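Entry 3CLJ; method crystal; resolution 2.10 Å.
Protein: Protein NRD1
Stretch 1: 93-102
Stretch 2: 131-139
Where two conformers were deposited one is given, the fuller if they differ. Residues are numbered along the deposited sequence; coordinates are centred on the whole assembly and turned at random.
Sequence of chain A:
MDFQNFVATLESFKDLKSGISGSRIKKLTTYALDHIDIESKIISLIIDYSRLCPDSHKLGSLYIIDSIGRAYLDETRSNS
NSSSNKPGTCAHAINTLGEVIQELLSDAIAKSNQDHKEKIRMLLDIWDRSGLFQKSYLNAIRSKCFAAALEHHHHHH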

ATOM      1  N   ALA A  93       6.056   7.442   7.978  1.00 43.81           N
ATOM      2  CA  ALA A  93       5.202   6.936   6.909  1.00 45.12           C
ATOM      3  C   ALA A  93       5.032   5.423   7.023  1.00 45.85           C
ATOM      4  O   ALA A  93       3.899   4.925   6.971  1.00 46.95           O
ATOM      5  CB  ALA A  93       5.757   7.331   5.531  1.00 43.52           C
ATOM      6  N   ILE A  94       6.153   4.701   7.183  1.00 46.11           N
ATOM      7  CA  ILE A  94       6.148   3.230   7.286  1.00 46.84           C
ATOM      8  C   ILE A  94       5.487   2.774   8.587  1.00 46.70           C
ATOM      9  O   ILE A  94       4.851   1.732   8.615  1.00 47.07           O
ATOM     10  CB  ILE A  94       7.598   2.638   7.180  1.00 46.66           C
ATOM     11  CG1 ILE A  94       8.147   2.821   5.753  1.00 46.55           C
ATOM     12  CG2 ILE A  94       7.617   1.137   7.505  1.00 48.01           C
ATOM     13  CD1 ILE A  94       9.685   2.719   5.718  1.00 48.62           C
ATOM     14  N   ASN A  95       5.638   3.563   9.646  1.00 45.55           N
ATOM     15  CA  ASN A  95       4.997   3.259  10.917  1.00 45.71           C
ATOM     16  C   ASN A  95       3.512   3.389  10.827  1.00 44.27           C
ATOM     17  O   ASN A  95       2.821   2.507  11.287  1.00 44.62           O
ATOM     18  CB  ASN A  95       5.571   4.118  12.069  1.00 46.88           C
ATOM     19  CG  ASN A  95       6.839   3.518  12.640  1.00 51.35           C
ATOM     20  OD1 ASN A  95       7.068   2.297  12.497  1.00 57.11           O
ATOM     21  ND2 ASN A  95       7.694   4.362  13.273  1.00 55.37           N
ATOM     22  N   THR A  96       3.044   4.445  10.158  1.00 43.40           N
ATOM     23  CA  THR A  96       1.607   4.689   9.919  1.00 44.30           C
ATOM     24  C   THR A  96       0.956   3.550   9.118  1.00 43.90           C
ATOM     25  O   THR A  96      -0.113   3.077   9.472  1.00 44.15           O
ATOM     26  CB  THR A  96       1.393   6.034   9.201  1.00 44.54           C
ATOM     27  OG1 THR A  96       1.962   7.065  10.004  1.00 42.01           O
ATOM     28  CG2 THR A  96      -0.098   6.375   8.962  1.00 45.21           C
ATOM     29  N   LEU A  97       1.618   3.141   8.042  1.00 43.11           N
ATOM     30  CA  LEU A  97       1.163   2.073   7.215  1.00 43.46           C
ATOM     31  C   LEU A  97       1.131   0.795   8.022  1.00 43.81           C
ATOM     32  O   LEU A  97       0.116   0.093   7.999  1.00 44.08           O
ATOM     33  CB  LEU A  97       2.049   1.905   5.983  1.00 41.86           C
ATOM     34  CG  LEU A  97       1.978   2.949   4.883  1.00 44.32           C
ATOM     35  CD1 LEU A  97       3.186   2.810   3.923  1.00 40.64           C
ATOM     36  CD2 LEU A  97       0.613   2.873   4.143  1.00 42.12           C
ATOM     37  N   GLY A  98       2.241   0.482   8.700  1.00 43.86           N
ATOM     38  CA  GLY A  98       2.287  -0.690   9.571  1.00 44.21           C
ATOM     39  C   GLY A  98       1.153  -0.728  10.605  1.00 44.02           C
ATOM     40  O   GLY A  98       0.620  -1.835  10.899  1.00 45.17           O
ATOM     41  N   GLU A  99       0.766   0.430  11.175  1.00 44.34           N
ATOM     42  CA  GLU A  99      -0.344   0.414  12.134  0.50 44.49           C
ATOM     43  C   GLU A  99      -1.732   0.051  11.547  1.00 44.14           C
ATOM     44  O   GLU A  99      -2.588  -0.391  12.276  1.00 43.76           O
ATOM     45  CB  GLU A  99      -0.364   1.667  13.026  0.50 45.21           C
ATOM     46  CG  GLU A  99       0.849   1.784  14.001  0.50 46.97           C
ATOM     47  CD  GLU A  99       1.077   0.531  14.869  0.50 51.64           C
ATOM     48  OE1 GLU A  99       0.262   0.275  15.789  0.50 51.37           O
ATOM     49  OE2 GLU A  99       2.071  -0.204  14.618  0.50 52.60           O
ATOM     50  N   VAL A 100      -1.941   0.192  10.233  1.00 43.32           N
ATOM     51  CA  VAL A 100      -3.218  -0.180   9.597  1.00 43.81           C
ATOM     52  C   VAL A 100      -3.143  -1.349   8.614  1.00 43.63           C
ATOM     53  O   VAL A 100      -4.182  -1.768   8.118  1.00 43.70           O
ATOM     54  CB  VAL A 100      -3.910   1.008   8.835  1.00 42.92           C
ATOM     55  CG1 VAL A 100      -4.273   2.162   9.849  1.00 48.72           C
ATOM     56  CG2 VAL A 100      -3.028   1.436   7.671  1.00 42.96           C
ATOM     57  N   ILE A 101      -1.935  -1.862   8.326  1.00 44.06           N
ATOM     58  CA  ILE A 101      -1.789  -2.878   7.298  1.00 44.22           C
ATOM     59  C   ILE A 101      -2.628  -4.181   7.523  1.00 46.06           C
ATOM     60  O   ILE A 101      -3.080  -4.797   6.559  1.00 44.74           O
ATOM     61  CB  ILE A 101      -0.288  -3.209   6.972  1.00 43.93           C
ATOM     62  CG1 ILE A 101      -0.171  -3.731   5.555  1.00 41.03           C
ATOM     63  CG2 ILE A 101       0.374  -4.172   8.005  1.00 41.45           C
ATOM     64  CD1 ILE A 101      -0.760  -2.831   4.483  1.00 40.96           C
ATOM     65  N   GLN A 102      -2.788  -4.623   8.777  1.00 45.60           N
ATOM     66  CA  GLN A 102      -3.612  -5.789   8.996  1.00 46.04           C
ATOM     67  C   GLN A 102      -5.089  -5.548   8.669  1.00 45.37           C
ATOM     68  O   GLN A 102      -5.731  -6.428   8.064  1.00 44.76           O
ATOM     69  CB  GLN A 102      -3.462  -6.227  10.423  1.00 47.24           C
ATOM     70  CG  GLN A 102      -2.069  -6.728  10.660  1.00 51.40           C
ATOM     71  CD  GLN A 102      -1.827  -7.055  12.106  1.00 56.60           C
ATOM     72  OE1 GLN A 102      -1.082  -6.356  12.785  1.00 56.03           O
ATOM     73  NE2 GLN A 102      -2.507  -8.081  12.602  1.00 58.14           N
TER
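Stretch 2 131-139: GLFQKSYLN

Stretch 1 is part of a longer helix that begins before it and continues past it, while stretch 2 is an irregular segment that opens with two overlapping turns. Gly 131, just past the end of a helix, has positive phi and opens a type II turn to Gln 134; a type I turn follows from Phe 133 to Ser 136, closed by Ser 136 N to Phe 133 O at 3.2 Å. The loop advances in the same sense as the helix, since Phe 133 CA lies 5.4 Å from Gly 98 CA and, further along, Leu 138 CA lies 7.4 Å from Gln 102 CA.

Phe 133 is the anchor, with the largest covered area. Its CA-to-CB bond points toward the helix, and Ile 101 CG1 sits over one ring face, 4.1 Å from the centroid in a CH-pi contact. Leu 97 CB comes within 3.7 Å of Phe 133 CE2, and Gly 98 N comes within 3.6 Å of Phe 133 CE2, so the ring rests against the helix backbone here as well as its side chains. Packing extends to Ile 94 CG2 and Leu 132 CD1 at 4.1 Å, and to Gln 102 CG and Leu 138 CD2 at 3.7 Å.

No direct hydrogen bond joins the stretches. Instead, a water donates to Gln 102 OE1 (3.2 Å) and accepts from Tyr 137 N (3.0 Å), adding a polar link to an otherwise largely apolar fit.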

ATOM      1  N   GLY A 131      11.377  -7.082   4.798  1.00 49.43           N
ATOM      2  CA  GLY A 131      11.331  -6.442   6.091  1.00 48.21           C
ATOM      3  C   GLY A 131      10.296  -5.323   6.139  1.00 48.02           C
ATOM      4  O   GLY A 131      10.279  -4.565   7.100  1.00 50.03           O
ATOM      5  N   LEU A 132       9.431  -5.208   5.132  1.00 46.58           N
ATOM      6  CA  LEU A 132       8.335  -4.234   5.191  1.00 47.00           C
ATOM      7  C   LEU A 132       7.232  -4.794   6.146  1.00 46.62           C
ATOM      8  O   LEU A 132       6.696  -5.896   5.922  1.00 47.82           O
ATOM      9  CB  LEU A 132       7.748  -3.871   3.794  1.00 46.51           C
ATOM     10  CG  LEU A 132       6.776  -2.657   3.780  1.00 46.73           C
ATOM     11  CD1 LEU A 132       7.508  -1.338   4.210  1.00 41.39           C
ATOM     12  CD2 LEU A 132       6.078  -2.522   2.442  1.00 46.76           C
ATOM     13  N   PHE A 133       6.970  -4.052   7.208  1.00 43.65           N
ATOM     14  CA  PHE A 133       5.982  -4.429   8.229  1.00 44.21           C
ATOM     15  C   PHE A 133       6.470  -5.610   9.092  1.00 43.40           C
ATOM     16  O   PHE A 133       5.678  -6.461   9.505  1.00 44.11           O
ATOM     17  CB  PHE A 133       4.567  -4.668   7.633  1.00 42.81           C
ATOM     18  CG  PHE A 133       4.125  -3.614   6.624  1.00 43.35           C
ATOM     19  CD1 PHE A 133       3.662  -3.968   5.370  1.00 41.73           C
ATOM     20  CD2 PHE A 133       4.237  -2.253   6.922  1.00 44.75           C
ATOM     21  CE1 PHE A 133       3.226  -2.971   4.435  1.00 44.50           C
ATOM     22  CE2 PHE A 133       3.833  -1.282   5.995  1.00 43.45           C
ATOM     23  CZ  PHE A 133       3.335  -1.635   4.769  1.00 39.38           C
ATOM     24  N   GLN A 134       7.763  -5.640   9.384  1.00 42.42           N
ATOM     25  CA  GLN A 134       8.349  -6.725  10.155  1.00 41.92           C
ATOM     26  C   GLN A 134       7.857  -6.819  11.614  1.00 40.52           C
ATOM     27  O   GLN A 134       7.977  -7.872  12.247  1.00 39.06           O
ATOM     28  CB  GLN A 134       9.890  -6.708  10.055  1.00 43.13           C
ATOM     29  CG  GLN A 134      10.640  -5.457  10.558  1.00 46.72           C
ATOM     30  CD  GLN A 134      10.726  -5.268  12.072  1.00 52.37           C
ATOM     31  OE1 GLN A 134      10.949  -6.214  12.859  1.00 55.56           O
ATOM     32  NE2 GLN A 134      10.589  -4.009  12.492  1.00 55.65           N
ATOM     33  N   LYS A 135       7.317  -5.717  12.150  1.00 40.28           N
ATOM     34  CA  LYS A 135       6.865  -5.680  13.530  1.00 40.88           C
ATOM     35  C   LYS A 135       5.509  -6.409  13.653  1.00 39.15           C
ATOM     36  O   LYS A 135       5.116  -6.835  14.747  1.00 39.39           O
ATOM     37  CB  LYS A 135       6.606  -4.238  14.000  1.00 41.54           C
ATOM     38  CG  LYS A 135       7.812  -3.409  14.340  1.00 47.50           C
ATOM     39  CD  LYS A 135       7.339  -2.063  14.879  1.00 54.66           C
ATOM     40  CE  LYS A 135       8.521  -1.142  15.181  1.00 58.68           C
ATOM     41  NZ  LYS A 135       8.179  -0.173  16.274  1.00 61.40           N
ATOM     42  N   SER A 136       4.809  -6.483  12.535  1.00 38.61           N
ATOM     43  CA  SER A 136       3.475  -7.115  12.427  1.00 39.22           C
ATOM     44  C   SER A 136       3.547  -8.608  12.164  1.00 37.50           C
ATOM     45  O   SER A 136       4.322  -9.058  11.370  1.00 35.22           O
ATOM     46  CB  SER A 136       2.701  -6.507  11.299  1.00 38.07           C
ATOM     47  OG  SER A 136       2.352  -5.215  11.669  1.00 42.79           O
ATOM     48  N   TYR A 137       2.729  -9.379  12.872  1.00 37.96           N
ATOM     49  CA  TYR A 137       2.635 -10.793  12.521  1.00 36.66           C
ATOM     50  C   TYR A 137       1.621 -10.892  11.381  1.00 35.55           C
ATOM     51  O   TYR A 137       0.443 -10.647  11.580  1.00 36.72           O
ATOM     52  CB  TYR A 137       2.203 -11.613  13.733  1.00 35.53           C
ATOM     53  CG  TYR A 137       2.074 -13.097  13.417  1.00 35.67           C
ATOM     54  CD1 TYR A 137       3.207 -13.849  13.072  1.00 32.08           C
ATOM     55  CD2 TYR A 137       0.811 -13.754  13.500  1.00 35.16           C
ATOM     56  CE1 TYR A 137       3.127 -15.198  12.804  1.00 34.15           C
ATOM     57  CE2 TYR A 137       0.715 -15.133  13.244  1.00 33.22           C
ATOM     58  CZ  TYR A 137       1.876 -15.844  12.889  1.00 32.42           C
ATOM     59  OH  TYR A 137       1.836 -17.172  12.645  1.00 29.73           O
ATOM     60  N   LEU A 138       2.096 -11.260  10.192  1.00 35.06           N
ATOM     61  CA  LEU A 138       1.288 -11.291   8.991  1.00 35.51           C
ATOM     62  C   LEU A 138       1.102 -12.755   8.501  1.00 35.91           C
ATOM     63  O   LEU A 138       0.396 -12.969   7.507  1.00 36.45           O
ATOM     64  CB  LEU A 138       1.955 -10.456   7.833  1.00 35.38           C
ATOM     65  CG  LEU A 138       1.965  -8.920   8.144  1.00 38.69           C
ATOM     66  CD1 LEU A 138       2.412  -8.114   6.927  1.00 39.01           C
ATOM     67  CD2 LEU A 138       0.591  -8.361   8.632  1.00 40.21           C
ATOM     68  N   ASN A 139       1.730 -13.715   9.178  1.00 33.18           N
ATOM     69  CA  ASN A 139       1.734 -15.074   8.703  1.00 34.45           C
ATOM     70  C   ASN A 139       0.351 -15.798   8.791  1.00 34.12           C
ATOM     71  O   ASN A 139       0.112 -16.742   8.038  1.00 34.98           O
ATOM     72  CB  ASN A 139       2.845 -15.839   9.404  1.00 31.37           C
ATOM     73  CG  ASN A 139       2.979 -17.299   8.950  1.00 34.88           C
ATOM     74  OD1 ASN A 139       2.832 -18.227   9.760  1.00 35.65           O
ATOM     75  ND2 ASN A 139       3.333 -17.502   7.694  1.00 33.34           N
TER
HETATM   76  O   HOH W   1       0.697  -8.162  14.669  1.00 34.88           O